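Local atomic coordinates of phenylalanine ammonia-lyase (Rhodosporidium toruloides, PDB entry 1Y2M), a protein that catalyses the non-oxidative deamination of L-phenylalanine and L-tyrosine to trans-cinnamate and p-coumarate, working as a homotetramer built as a dimer of dimers. Residues K50-P55 / R706-L711; S145-F150 / E241-A246; L191-N196 / F253-V258; L283-M288 / E515-L520. All coordinates share one frame; numbering follows the deposited sequence.

Contact 1 of 4, residues K50-P55 / R706-L711; sequences KMLAAP and RINNVL
The two segments come closest at L52 and N709, whose CA atoms are 7.6 Å apart, where helix 44-52 meets helix 708-714. L52 carries everything on its side. Its CB points at the other segment, CG lies beside the backbone N and anti to the carbonyl carbon (chi1 -67°), and the two methyls go to different partners. CD2 rests on CB of N708 at 3.9 Å, the two side chains crossing at about a right angle, so it is the aliphatic root of this asparagine that does the touching. The other methyl, CD1, reaches the backbone O of N708 at 3.9 Å and the amide oxygen OD1 of N709 at 3.6 Å; L52 and N709 run past each other in opposite directions. This is van der Waals packing of a leucine against one asparagine's CB and two oxygens. It joins an N-terminal helix to the C-terminal helix of a largely helical chain of the PAL/histidase family, the segments 50-55 and 706-711 being 651 residues apart in sequence. Both sides also lean on helix 273-303, where L52 and N708 touch M288. N708 is buried, while N709 is exposed.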
loop_
_atom_site.group_PDB
_atom_site.type_symbol
_atom_site.label_atom_id
_atom_site.label_comp_id
_atom_site.label_asym_id
_atom_site.label_seq_id
_atom_site.Cartn_x
_atom_site.Cartn_y
_atom_site.Cartn_z
ATOM N N LYS B 50 -17.516 -23.657 19.341
ATOM C CA LYS B 50 -17.144 -23.470 20.732
ATOM C C LYS B 50 -17.356 -22.030 21.150
ATOM O O LYS B 50 -17.818 -21.743 22.254
ATOM C CB LYS B 50 -15.698 -23.868 20.941
ATOM C CG LYS B 50 -15.461 -25.363 20.732
ATOM C CD LYS B 50 -16.175 -26.252 21.793
ATOM C CE LYS B 50 -16.759 -27.536 21.168
ATOM N NZ LYS B 50 -15.714 -28.363 20.475
HETATM N N MSE B 51 -17.043 -21.109 20.263
HETATM C CA MSE B 51 -17.278 -19.679 20.587
HETATM C C MSE B 51 -18.726 -19.371 20.849
HETATM O O MSE B 51 -19.078 -18.673 21.799
HETATM C CB MSE B 51 -16.783 -18.769 19.448
HETATM C CG MSE B 51 -15.317 -18.732 19.295
HETATM SE SE MSE B 51 -14.830 -17.048 18.302
HETATM C CE MSE B 51 -14.801 -15.720 19.847
ATOM N N LEU B 52 -19.586 -19.899 19.997
ATOM C CA LEU B 52 -21.001 -19.602 20.053
ATOM C C LEU B 52 -21.648 -20.290 21.230
ATOM O O LEU B 52 -22.734 -19.899 21.639
ATOM C CB LEU B 52 -21.692 -19.979 18.725
ATOM C CG LEU B 52 -21.301 -19.145 17.491
ATOM C CD1 LEU B 52 -22.010 -19.675 16.268
ATOM C CD2 LEU B 52 -21.603 -17.665 17.633
ATOM N N ALA B 53 -20.987 -21.311 21.765
ATOM C CA ALA B 53 -21.461 -22.024 22.958
ATOM C C ALA B 53 -21.082 -21.317 24.274
ATOM O O ALA B 53 -21.493 -21.754 25.341
ATOM C CB ALA B 53 -20.905 -23.448 22.961
ATOM N N ALA B 54 -20.283 -20.253 24.229
ATOM C CA ALA B 54 -19.928 -19.527 25.457
ATOM C C ALA B 54 -21.208 -19.099 26.184
ATOM O O ALA B 54 -22.092 -18.512 25.555
ATOM C CB ALA B 54 -19.112 -18.321 25.131
ATOM N N PRO B 55 -21.338 -19.425 27.491
ATOM C CA PRO B 55 -22.465 -18.930 28.314
ATOM C C PRO B 55 -22.599 -17.417 28.252
ATOM O O PRO B 55 -21.587 -16.727 28.128
ATOM C CB PRO B 55 -22.081 -19.350 29.743
ATOM C CG PRO B 55 -21.160 -20.451 29.584
ATOM C CD PRO B 55 -20.439 -20.295 28.263
ATOM N N ARG B 706 -26.972 -12.472 14.489
ATOM C CA ARG B 706 -28.154 -13.299 14.324
ATOM C C ARG B 706 -27.967 -14.451 13.339
ATOM O O ARG B 706 -28.429 -15.600 13.583
ATOM C CB ARG B 706 -29.365 -12.468 13.903
ATOM C CG ARG B 706 -30.641 -13.212 13.991
ATOM C CD ARG B 706 -31.821 -12.357 13.619
ATOM N NE ARG B 706 -33.050 -13.124 13.646
ATOM C CZ ARG B 706 -34.248 -12.634 13.335
ATOM N NH1 ARG B 706 -34.387 -11.387 12.929
ATOM N NH2 ARG B 706 -35.304 -13.396 13.431
ATOM N N ILE B 707 -27.198 -14.196 12.279
ATOM C CA ILE B 707 -26.951 -15.195 11.229
ATOM C C ILE B 707 -26.022 -16.326 11.724
ATOM O O ILE B 707 -25.932 -17.411 11.143
ATOM C CB ILE B 707 -26.349 -14.540 9.987
ATOM C CG1 ILE B 707 -26.584 -15.427 8.782
ATOM C CG2 ILE B 707 -24.865 -14.141 10.220
ATOM C CD1 ILE B 707 -26.327 -14.718 7.532
ATOM N N ASN B 708 -25.300 -16.063 12.815
ATOM C CA ASN B 708 -24.252 -16.992 13.238
ATOM C C ASN B 708 -24.725 -18.378 13.556
ATOM O O ASN B 708 -24.140 -19.342 13.049
ATOM C CB ASN B 708 -23.455 -16.475 14.422
ATOM C CG ASN B 708 -22.703 -15.165 14.104
ATOM O OD1 ASN B 708 -22.568 -14.773 12.932
ATOM N ND2 ASN B 708 -22.234 -14.459 15.179
ATOM N N ASN B 709 -25.804 -18.509 14.321
ATOM C CA ASN B 709 -26.335 -19.862 14.614
ATOM C C ASN B 709 -26.922 -20.560 13.391
ATOM O O ASN B 709 -26.981 -21.764 13.347
ATOM C CB ASN B 709 -27.344 -19.818 15.757
ATOM C CG ASN B 709 -26.664 -19.671 17.145
ATOM O OD1 ASN B 709 -25.473 -20.006 17.336
ATOM N ND2 ASN B 709 -27.437 -19.189 18.124
ATOM N N VAL B 710 -27.339 -19.781 12.414
ATOM C CA VAL B 710 -27.785 -20.312 11.110
ATOM C C VAL B 710 -26.656 -20.978 10.338
ATOM O O VAL B 710 -26.828 -22.080 9.870
ATOM C CB VAL B 710 -28.443 -19.214 10.267
ATOM C CG1 VAL B 710 -29.036 -19.797 9.017
ATOM C CG2 VAL B 710 -29.492 -18.512 11.069
ATOM N N LEU B 711 -25.507 -20.314 10.258
ATOM C CA LEU B 711 -24.296 -20.865 9.631
ATOM C C LEU B 711 -23.897 -22.126 10.346
ATOM O O LEU B 711 -23.538 -23.123 9.697
ATOM C CB LEU B 711 -23.180 -19.818 9.678
ATOM C CG LEU B 711 -23.495 -18.568 8.852
ATOM C CD1 LEU B 711 -22.449 -17.483 9.129
ATOM C CD2 LEU B 711 -23.475 -18.953 7.394
#

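Contact 2 of 4, residues S145-F150 / E241-A246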
loop_
_atom_site.group_PDB
_atom_site.type_symbol
_atom_site.label_atom_id
_atom_site.label_comp_id
_atom_site.label_asym_id
_atom_site.label_seq_id
_atom_site.Cartn_x
_atom_site.Cartn_y
_atom_site.Cartn_z
ATOM N N SER B 145 -15.834 17.784 23.581
ATOM C CA SER B 145 -15.751 18.594 24.795
ATOM C C SER B 145 -17.123 18.685 25.495
ATOM O O SER B 145 -17.188 18.936 26.697
ATOM C CB SER B 145 -15.169 20.010 24.518
ATOM O OG SER B 145 -15.976 20.709 23.608
ATOM N N SER B 146 -18.202 18.522 24.728
ATOM C CA SER B 146 -19.574 18.841 25.185
ATOM C C SER B 146 -20.589 18.071 24.386
ATOM O O SER B 146 -20.315 17.615 23.249
ATOM C CB SER B 146 -19.882 20.331 24.961
ATOM O OG SER B 146 -21.262 20.637 25.154
ATOM N N PHE B 147 -21.778 17.948 24.976
ATOM C CA PHE B 147 -22.897 17.369 24.263
ATOM C C PHE B 147 -23.386 18.296 23.161
ATOM O O PHE B 147 -24.132 17.848 22.276
ATOM C CB PHE B 147 -24.046 17.045 25.209
ATOM C CG PHE B 147 -23.857 15.777 25.944
ATOM C CD1 PHE B 147 -23.716 14.599 25.247
ATOM C CD2 PHE B 147 -23.848 15.755 27.342
ATOM C CE1 PHE B 147 -23.547 13.391 25.905
ATOM C CE2 PHE B 147 -23.687 14.542 28.030
ATOM C CZ PHE B 147 -23.536 13.356 27.298
ATOM N N ASP B 148 -22.975 19.570 23.209
ATOM C CA ASP B 148 -23.436 20.555 22.212
ATOM C C ASP B 148 -23.056 20.154 20.803
ATOM O O ASP B 148 -23.663 20.645 19.850
ATOM C CB ASP B 148 -22.803 21.936 22.459
ATOM C CG ASP B 148 -23.318 22.609 23.705
ATOM O OD1 ASP B 148 -24.271 22.089 24.347
ATOM O OD2 ASP B 148 -22.756 23.688 24.030
ATOM N N SER B 149 -22.017 19.321 20.633
ATOM C CA SER B 149 -21.576 18.912 19.297
ATOM C C SER B 149 -22.299 17.686 18.767
ATOM O O SER B 149 -22.154 17.362 17.585
ATOM C CB SER B 149 -20.070 18.609 19.291
ATOM O OG SER B 149 -19.766 17.566 20.211
ATOM N N PHE B 150 -23.046 16.992 19.636
ATOM C CA PHE B 150 -23.730 15.760 19.219
ATOM C C PHE B 150 -24.926 16.110 18.368
ATOM O O PHE B 150 -25.575 17.132 18.571
ATOM C CB PHE B 150 -24.248 14.958 20.386
ATOM C CG PHE B 150 -23.189 14.183 21.145
ATOM C CD1 PHE B 150 -21.939 14.721 21.459
ATOM C CD2 PHE B 150 -23.491 12.925 21.617
ATOM C CE1 PHE B 150 -21.028 13.998 22.245
ATOM C CE2 PHE B 150 -22.595 12.205 22.379
ATOM C CZ PHE B 150 -21.371 12.726 22.713
ATOM N N GLU B 241 -29.301 6.126 28.008
ATOM C CA GLU B 241 -27.862 6.198 27.996
ATOM C C GLU B 241 -27.456 7.572 28.504
ATOM O O GLU B 241 -27.932 8.597 28.000
ATOM C CB GLU B 241 -27.301 6.033 26.586
ATOM C CG GLU B 241 -27.434 4.635 25.986
ATOM C CD GLU B 241 -26.845 4.571 24.624
ATOM O OE1 GLU B 241 -25.588 4.426 24.479
ATOM O OE2 GLU B 241 -27.630 4.788 23.661
ATOM N N LYS B 242 -26.493 7.607 29.417
ATOM C CA LYS B 242 -25.957 8.843 29.951
ATOM C C LYS B 242 -24.436 8.772 29.958
ATOM O O LYS B 242 -23.871 7.682 30.091
ATOM C CB LYS B 242 -26.430 9.052 31.381
ATOM C CG LYS B 242 -27.913 9.048 31.500
ATOM C CD LYS B 242 -28.357 9.492 32.853
ATOM C CE LYS B 242 -29.858 9.477 32.911
ATOM N NZ LYS B 242 -30.342 9.944 34.256
ATOM N N ILE B 243 -23.801 9.927 29.811
ATOM C CA ILE B 243 -22.370 10.073 30.054
ATOM C C ILE B 243 -22.193 10.965 31.250
ATOM O O ILE B 243 -22.617 12.104 31.250
ATOM C CB ILE B 243 -21.594 10.627 28.833
ATOM C CG1 ILE B 243 -21.659 9.619 27.666
ATOM C CG2 ILE B 243 -20.089 10.827 29.172
ATOM C CD1 ILE B 243 -21.215 10.181 26.309
ATOM N N LEU B 244 -21.587 10.423 32.300
ATOM C CA LEU B 244 -21.415 11.078 33.563
ATOM C C LEU B 244 -19.939 11.087 33.992
ATOM O O LEU B 244 -19.111 10.313 33.497
ATOM C CB LEU B 244 -22.195 10.290 34.623
ATOM C CG LEU B 244 -23.662 9.991 34.408
ATOM C CD1 LEU B 244 -24.186 9.097 35.496
ATOM C CD2 LEU B 244 -24.457 11.290 34.350
ATOM N N TYR B 245 -19.598 11.969 34.903
ATOM C CA TYR B 245 -18.301 11.860 35.530
ATOM C C TYR B 245 -18.217 10.531 36.257
ATOM O O TYR B 245 -19.225 10.014 36.788
ATOM C CB TYR B 245 -18.021 13.028 36.456
ATOM C CG TYR B 245 -17.730 14.259 35.665
ATOM C CD1 TYR B 245 -16.460 14.470 35.111
ATOM C CD2 TYR B 245 -18.729 15.208 35.433
ATOM C CE1 TYR B 245 -16.210 15.620 34.304
ATOM C CE2 TYR B 245 -18.491 16.338 34.660
ATOM C CZ TYR B 245 -17.239 16.553 34.119
ATOM O OH TYR B 245 -16.997 17.702 33.362
ATOM N N ALA B 246 -17.010 9.965 36.284
ATOM C CA ALA B 246 -16.813 8.636 36.882
ATOM C C ALA B 246 -17.326 8.588 38.311
ATOM O O ALA B 246 -17.994 7.625 38.677
ATOM C CB ALA B 246 -15.388 8.216 36.849
#
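F147 and I243 meet where the 3-10 segment 147-149 faces strand 240-245, with CA atoms 9.3 Å apart. Start at CB of F147, which points toward the strand. From there CG turns to lie beside the backbone N (chi1 -80°), and the ring is carried outward from the loop. Halfway along, CD1 sits 3.8 Å above the plane of the F150 ring, over its centre. Farther out, CE1 reaches CD1 of I243 at 4.0 Å, and on the other flank CE2 comes to 4.2 Å from the carbonyl O of I243. The tip, CZ, makes the closest approach, 3.7 Å to CB of I243, and it also lies near CD1. The branched isoleucine is thus met at its root and at the end of its long arm, along an oblique line. F150 adds a looser touch, its CZ standing 4.4 Å from CD1 of I243. Behind the rings the loop is tied by an ST turn: the N of D148 donates to OG of S146 at 2.8 Å, almost straight at 171°.

The side-chain packing between the segments is apolar and lies at the surface. Within the chain, strand 240-245 is an outermost strand of a small antiparallel sheet, hydrogen-bonded to strand 232-237, and it runs straight into helix 246-252. The loop, between helices 125-138 and 162-176, packs over I243, which also touches L152 of the second subunit.

Contact 3 of 4, residues L191-N196 / F253-V258; sequences LTNFLN and FNLEPV
A Schellman motif closes helix 246-252, and L255, the residue after its C-prime position, turns its side chain onto helix 185-197. N254, with positive phi, is the C-prime residue: its own N bonds to O of A251, while N of L255 reaches back to O of M250. The chain leaves the helix in this way with the CB of L255 aimed at helix 185-197, and the CA atoms of L255 and N193 are 7.7 Å apart. CG of L255 stands anti to the carbonyl carbon (chi1 -58°), and the methyls divide between two neighbours on the helix. CD2 lies against the asparagine N193, 3.8 Å from its CB and 3.9 Å from its ND2, so it meets both the root and the amide nitrogen. CD1 of L255 comes to 4.1 Å from CD1 of F194, approaching the ring obliquely. F194 starts out with its CB pointing away from the loop, and only the ring swings back far enough to be touched.

The same leucine also rests on I199, and F194 packs on A224 and I225 of helix 215-225, so the contact adjoins a larger apolar cluster. N193 is partly exposed, F194 buried. L255 touches M250 as well, the hydrophobic interaction between the C-double-prime residue and the last turn of the helix that typically accompanies a Schellman motif; helix 185-197 gives this leucine a further surface.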
loop_
_atom_site.group_PDB
_atom_site.type_symbol
_atom_site.label_atom_id
_atom_site.label_comp_id
_atom_site.label_asym_id
_atom_site.label_seq_id
_atom_site.Cartn_x
_atom_site.Cartn_y
_atom_site.Cartn_z
ATOM N N LEU B 191 -12.761 -3.024 38.466
ATOM C CA LEU B 191 -13.020 -3.312 37.051
ATOM C C LEU B 191 -14.191 -4.260 36.839
ATOM O O LEU B 191 -15.069 -4.037 35.971
ATOM C CB LEU B 191 -11.749 -3.861 36.368
ATOM C CG LEU B 191 -10.611 -2.842 36.296
ATOM C CD1 LEU B 191 -9.293 -3.563 35.964
ATOM C CD2 LEU B 191 -10.950 -1.758 35.276
ATOM N N THR B 192 -14.212 -5.345 37.615
ATOM C CA THR B 192 -15.329 -6.278 37.439
ATOM C C THR B 192 -16.666 -5.640 37.883
ATOM O O THR B 192 -17.700 -5.888 37.267
ATOM C CB THR B 192 -15.056 -7.680 38.091
ATOM O OG1 THR B 192 -14.927 -7.527 39.514
ATOM C CG2 THR B 192 -13.791 -8.317 37.514
ATOM N N ASN B 193 -16.616 -4.758 38.865
ATOM C CA ASN B 193 -17.835 -4.010 39.246
ATOM C C ASN B 193 -18.273 -3.050 38.143
ATOM O O ASN B 193 -19.474 -2.966 37.854
ATOM C CB ASN B 193 -17.653 -3.278 40.551
ATOM C CG ASN B 193 -17.754 -4.167 41.758
ATOM O OD1 ASN B 193 -18.414 -5.217 41.730
ATOM N ND2 ASN B 193 -17.121 -3.755 42.828
ATOM N N PHE B 194 -17.339 -2.391 37.460
ATOM C CA PHE B 194 -17.707 -1.615 36.275
ATOM C C PHE B 194 -18.374 -2.490 35.243
ATOM O O PHE B 194 -19.430 -2.146 34.688
ATOM C CB PHE B 194 -16.511 -0.909 35.653
ATOM C CG PHE B 194 -16.228 0.447 36.237
ATOM C CD1 PHE B 194 -16.474 0.734 37.561
ATOM C CD2 PHE B 194 -15.690 1.422 35.440
ATOM C CE1 PHE B 194 -16.186 2.010 38.048
ATOM C CE2 PHE B 194 -15.403 2.659 35.913
ATOM C CZ PHE B 194 -15.655 2.961 37.208
ATOM N N LEU B 195 -17.774 -3.641 34.947
ATOM C CA LEU B 195 -18.397 -4.543 33.990
ATOM C C LEU B 195 -19.822 -4.936 34.405
ATOM O O LEU B 195 -20.731 -4.912 33.599
ATOM C CB LEU B 195 -17.542 -5.826 33.778
ATOM C CG LEU B 195 -16.247 -5.587 32.950
ATOM C CD1 LEU B 195 -15.244 -6.705 33.185
ATOM C CD2 LEU B 195 -16.553 -5.459 31.478
ATOM N N ASN B 196 -19.977 -5.336 35.649
ATOM C CA ASN B 196 -21.210 -5.980 36.090
ATOM C C ASN B 196 -22.317 -4.981 36.302
ATOM O O ASN B 196 -23.469 -5.361 36.318
ATOM C CB ASN B 196 -20.965 -6.832 37.318
ATOM C CG ASN B 196 -20.006 -7.975 37.032
ATOM O OD1 ASN B 196 -19.907 -8.426 35.894
ATOM N ND2 ASN B 196 -19.310 -8.449 38.059
ATOM N N PHE B 253 -24.079 3.531 41.885
ATOM C CA PHE B 253 -23.965 2.099 42.139
ATOM C C PHE B 253 -23.322 1.773 43.470
ATOM O O PHE B 253 -23.061 0.619 43.734
ATOM C CB PHE B 253 -23.261 1.443 40.925
ATOM C CG PHE B 253 -24.064 1.560 39.662
ATOM C CD1 PHE B 253 -25.040 0.639 39.384
ATOM C CD2 PHE B 253 -23.939 2.651 38.845
ATOM C CE1 PHE B 253 -25.821 0.760 38.293
ATOM C CE2 PHE B 253 -24.721 2.786 37.727
ATOM C CZ PHE B 253 -25.669 1.834 37.445
ATOM N N ASN B 254 -23.143 2.776 44.344
ATOM C CA ASN B 254 -22.382 2.676 45.603
ATOM C C ASN B 254 -21.002 1.995 45.491
ATOM O O ASN B 254 -20.568 1.262 46.386
ATOM C CB ASN B 254 -23.198 2.080 46.787
ATOM C CG ASN B 254 -22.624 2.515 48.193
ATOM O OD1 ASN B 254 -22.028 3.599 48.339
ATOM N ND2 ASN B 254 -22.799 1.657 49.210
ATOM N N LEU B 255 -20.292 2.311 44.415
ATOM C CA LEU B 255 -18.953 1.799 44.198
ATOM C C LEU B 255 -17.952 2.823 44.712
ATOM O O LEU B 255 -18.153 4.027 44.546
ATOM C CB LEU B 255 -18.724 1.570 42.699
ATOM C CG LEU B 255 -19.691 0.628 41.996
ATOM C CD1 LEU B 255 -19.365 0.539 40.508
ATOM C CD2 LEU B 255 -19.642 -0.750 42.649
ATOM N N GLU B 256 -16.877 2.345 45.318
ATOM C CA GLU B 256 -15.842 3.211 45.844
ATOM C C GLU B 256 -14.681 3.357 44.871
ATOM O O GLU B 256 -14.135 2.365 44.433
ATOM C CB GLU B 256 -15.284 2.629 47.130
ATOM C CG GLU B 256 -14.149 3.442 47.703
ATOM C CD GLU B 256 -13.857 3.117 49.144
ATOM O OE1 GLU B 256 -14.772 2.614 49.824
ATOM O OE2 GLU B 256 -12.718 3.375 49.586
ATOM N N PRO B 257 -14.274 4.610 44.566
ATOM C CA PRO B 257 -13.041 4.862 43.788
ATOM C C PRO B 257 -11.854 4.218 44.461
ATOM O O PRO B 257 -11.766 4.244 45.694
ATOM C CB PRO B 257 -12.883 6.379 43.845
ATOM C CG PRO B 257 -14.274 6.884 44.060
ATOM C CD PRO B 257 -14.986 5.851 44.892
ATOM N N VAL B 258 -10.979 3.625 43.671
ATOM C CA VAL B 258 -9.715 3.109 44.190
ATOM C C VAL B 258 -8.666 4.197 44.177
ATOM O O VAL B 258 -8.742 5.125 43.364
ATOM C CB VAL B 258 -9.183 1.898 43.379
ATOM C CG1 VAL B 258 -10.103 0.701 43.574
ATOM C CG2 VAL B 258 -9.030 2.216 41.955
#

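Contact 4 of 4, residues L283-M288 / E515-L520; sequences LHDAHM and ESNDVL
This is a buried helix-helix contact near the centre of the chain, between helix 273-303 and the long helix 506-560, two members of the helical bundle that forms the core of the PAL/histidase fold. The helices come close at A286 and N517, their CA atoms 6.4 Å apart, a short separation that the small alanine permits. N517 provides the one side chain that bridges the gap. Its CB points at the other helix and CG lies beside the backbone N (chi1 -76°), which lays the amide alongside D285 and A286. The amide nitrogen ND2 passes 3.6 Å from CB of D285, and it donates to O of A282, one residue before the segment. The oxygen OD1 is 3.7 Å from CA of A286 and 3.8 Å from its CB. Buried there, OD1 has no hydrogen-bonding partner in the model.

D285 is held from several directions. Its OD1 accepts from ND1 of H284 at 2.9 Å, on the anti side of the carboxylate and 31° out of its plane, and makes a salt bridge with R77; both would probably favour the charged form. T425 of helix 416-443 touches A286, and L429 of the same helix touches N517. The last link is a water, which donates to OD2 of D285 at 2.9 Å and accepts from ND2 of N517 at 3.0 Å.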
loop_
_atom_site.group_PDB
_atom_site.type_symbol
_atom_site.label_atom_id
_atom_site.label_comp_id
_atom_site.label_asym_id
_atom_site.label_seq_id
_atom_site.Cartn_x
_atom_site.Cartn_y
_atom_site.Cartn_z
ATOM N N LEU B 283 -11.664 -10.925 15.031
ATOM C CA LEU B 283 -11.443 -12.295 14.592
ATOM C C LEU B 283 -12.709 -13.130 14.669
ATOM O O LEU B 283 -13.033 -13.881 13.744
ATOM C CB LEU B 283 -10.358 -12.949 15.427
ATOM C CG LEU B 283 -10.053 -14.389 14.973
ATOM C CD1 LEU B 283 -9.619 -14.459 13.520
ATOM C CD2 LEU B 283 -8.967 -14.987 15.852
ATOM N N HIS B 284 -13.447 -12.985 15.776
ATOM C CA HIS B 284 -14.769 -13.608 15.881
ATOM C C HIS B 284 -15.633 -13.302 14.654
ATOM O O HIS B 284 -16.189 -14.223 14.018
ATOM C CB HIS B 284 -15.437 -13.126 17.171
ATOM C CG HIS B 284 -16.882 -13.477 17.315
ATOM N ND1 HIS B 284 -17.883 -12.779 16.675
ATOM C CD2 HIS B 284 -17.501 -14.386 18.117
ATOM C CE1 HIS B 284 -19.058 -13.286 17.053
ATOM N NE2 HIS B 284 -18.855 -14.253 17.921
ATOM N N ASP B 285 -15.675 -12.038 14.269
ATOM C CA ASP B 285 -16.561 -11.660 13.178
ATOM C C ASP B 285 -16.051 -12.205 11.849
ATOM O O ASP B 285 -16.833 -12.638 11.000
ATOM C CB ASP B 285 -16.728 -10.138 13.174
ATOM C CG ASP B 285 -17.554 -9.613 14.345
ATOM O OD1 ASP B 285 -18.227 -10.379 15.059
ATOM O OD2 ASP B 285 -17.549 -8.383 14.515
ATOM N N ALA B 286 -14.728 -12.201 11.692
ATOM C CA ALA B 286 -14.084 -12.707 10.475
ATOM C C ALA B 286 -14.370 -14.168 10.314
ATOM O O ALA B 286 -14.578 -14.647 9.209
ATOM C CB ALA B 286 -12.594 -12.443 10.504
ATOM N N HIS B 287 -14.363 -14.926 11.405
ATOM C CA HIS B 287 -14.653 -16.376 11.273
ATOM C C HIS B 287 -16.034 -16.592 10.669
ATOM O O HIS B 287 -16.266 -17.479 9.833
ATOM C CB HIS B 287 -14.664 -17.050 12.630
ATOM C CG HIS B 287 -13.304 -17.338 13.224
ATOM N ND1 HIS B 287 -12.301 -17.997 12.545
ATOM C CD2 HIS B 287 -12.851 -17.157 14.492
ATOM C CE1 HIS B 287 -11.268 -18.158 13.361
ATOM N NE2 HIS B 287 -11.583 -17.665 14.555
HETATM N N MSE B 288 -16.989 -15.777 11.134
HETATM C CA MSE B 288 -18.370 -15.920 10.660
HETATM C C MSE B 288 -18.474 -15.591 9.179
HETATM O O MSE B 288 -19.181 -16.243 8.424
HETATM C CB MSE B 288 -19.347 -15.033 11.434
HETATM C CG MSE B 288 -19.270 -15.159 12.901
HETATM SE SE MSE B 288 -19.476 -17.016 13.525
HETATM C CE MSE B 288 -18.844 -16.608 15.395
ATOM N N GLU B 515 -13.069 -2.417 10.225
ATOM C CA GLU B 515 -13.730 -1.748 9.106
ATOM C C GLU B 515 -13.830 -2.724 7.927
ATOM O O GLU B 515 -14.870 -2.771 7.245
ATOM C CB GLU B 515 -12.984 -0.493 8.699
ATOM C CG GLU B 515 -13.777 0.295 7.647
ATOM C CD GLU B 515 -13.249 1.679 7.293
ATOM O OE1 GLU B 515 -12.263 2.184 7.918
ATOM O OE2 GLU B 515 -13.844 2.290 6.358
ATOM N N SER B 516 -12.783 -3.521 7.677
ATOM C CA SER B 516 -12.880 -4.515 6.612
ATOM C C SER B 516 -13.979 -5.536 6.904
ATOM O O SER B 516 -14.720 -5.933 5.998
ATOM C CB SER B 516 -11.571 -5.248 6.388
ATOM O OG SER B 516 -10.621 -4.337 5.857
ATOM N N ASN B 517 -14.170 -5.917 8.173
ATOM C CA ASN B 517 -15.304 -6.781 8.514
ATOM C C ASN B 517 -16.604 -6.150 8.091
ATOM O O ASN B 517 -17.484 -6.827 7.543
ATOM C CB ASN B 517 -15.420 -7.179 9.998
ATOM C CG ASN B 517 -14.441 -8.234 10.420
ATOM O OD1 ASN B 517 -14.072 -9.095 9.632
ATOM N ND2 ASN B 517 -14.088 -8.237 11.727
ATOM N N ASP B 518 -16.741 -4.852 8.316
ATOM C CA ASP B 518 -17.965 -4.129 8.046
ATOM C C ASP B 518 -18.222 -4.105 6.544
ATOM O O ASP B 518 -19.323 -4.417 6.044
ATOM C CB ASP B 518 -17.832 -2.704 8.572
ATOM C CG ASP B 518 -19.179 -1.970 8.664
ATOM O OD1 ASP B 518 -20.263 -2.619 8.871
ATOM O OD2 ASP B 518 -19.137 -0.719 8.590
ATOM N N VAL B 519 -17.187 -3.730 5.786
ATOM C CA VAL B 519 -17.321 -3.693 4.319
ATOM C C VAL B 519 -17.600 -5.043 3.745
ATOM O O VAL B 519 -18.435 -5.171 2.812
ATOM C CB VAL B 519 -16.112 -3.030 3.698
ATOM C CG1 VAL B 519 -16.185 -3.022 2.178
ATOM C CG2 VAL B 519 -16.003 -1.620 4.263
ATOM N N LEU B 520 -16.913 -6.071 4.251
ATOM C CA LEU B 520 -17.176 -7.434 3.755
ATOM C C LEU B 520 -18.614 -7.810 4.093
ATOM O O LEU B 520 -19.248 -8.519 3.308
ATOM C CB LEU B 520 -16.209 -8.465 4.338
ATOM C CG LEU B 520 -16.324 -9.890 3.768
ATOM C CD1 LEU B 520 -16.361 -9.963 2.247
ATOM C CD2 LEU B 520 -15.185 -10.804 4.227
HETATM O O HOH W 1 -15.301 -6.638 13.991
#

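Contact 4 is the buried one, close to the centre of the chain; contacts 1 and 3 are partly buried, 3 much farther from the centre, and contact 2 is on the surface. Contacts 1 and 4 adjoin, their centres about 15 Å apart, since contact 1 packs on helix 273-303, which carries one segment of contact 4. Segments 241-246 and 253-258 lie at the two ends of helix 246-252, and contacts 2 and 3 come within about 5 Å at their nearest atoms without touching. Aromatic and aliphatic groups meet in 2, a leucine meets asparagines in 1 and an asparagine and a phenylalanine in 3, and 4 is bridged by a water. Contacts 2 and 4 both reach the second subunit.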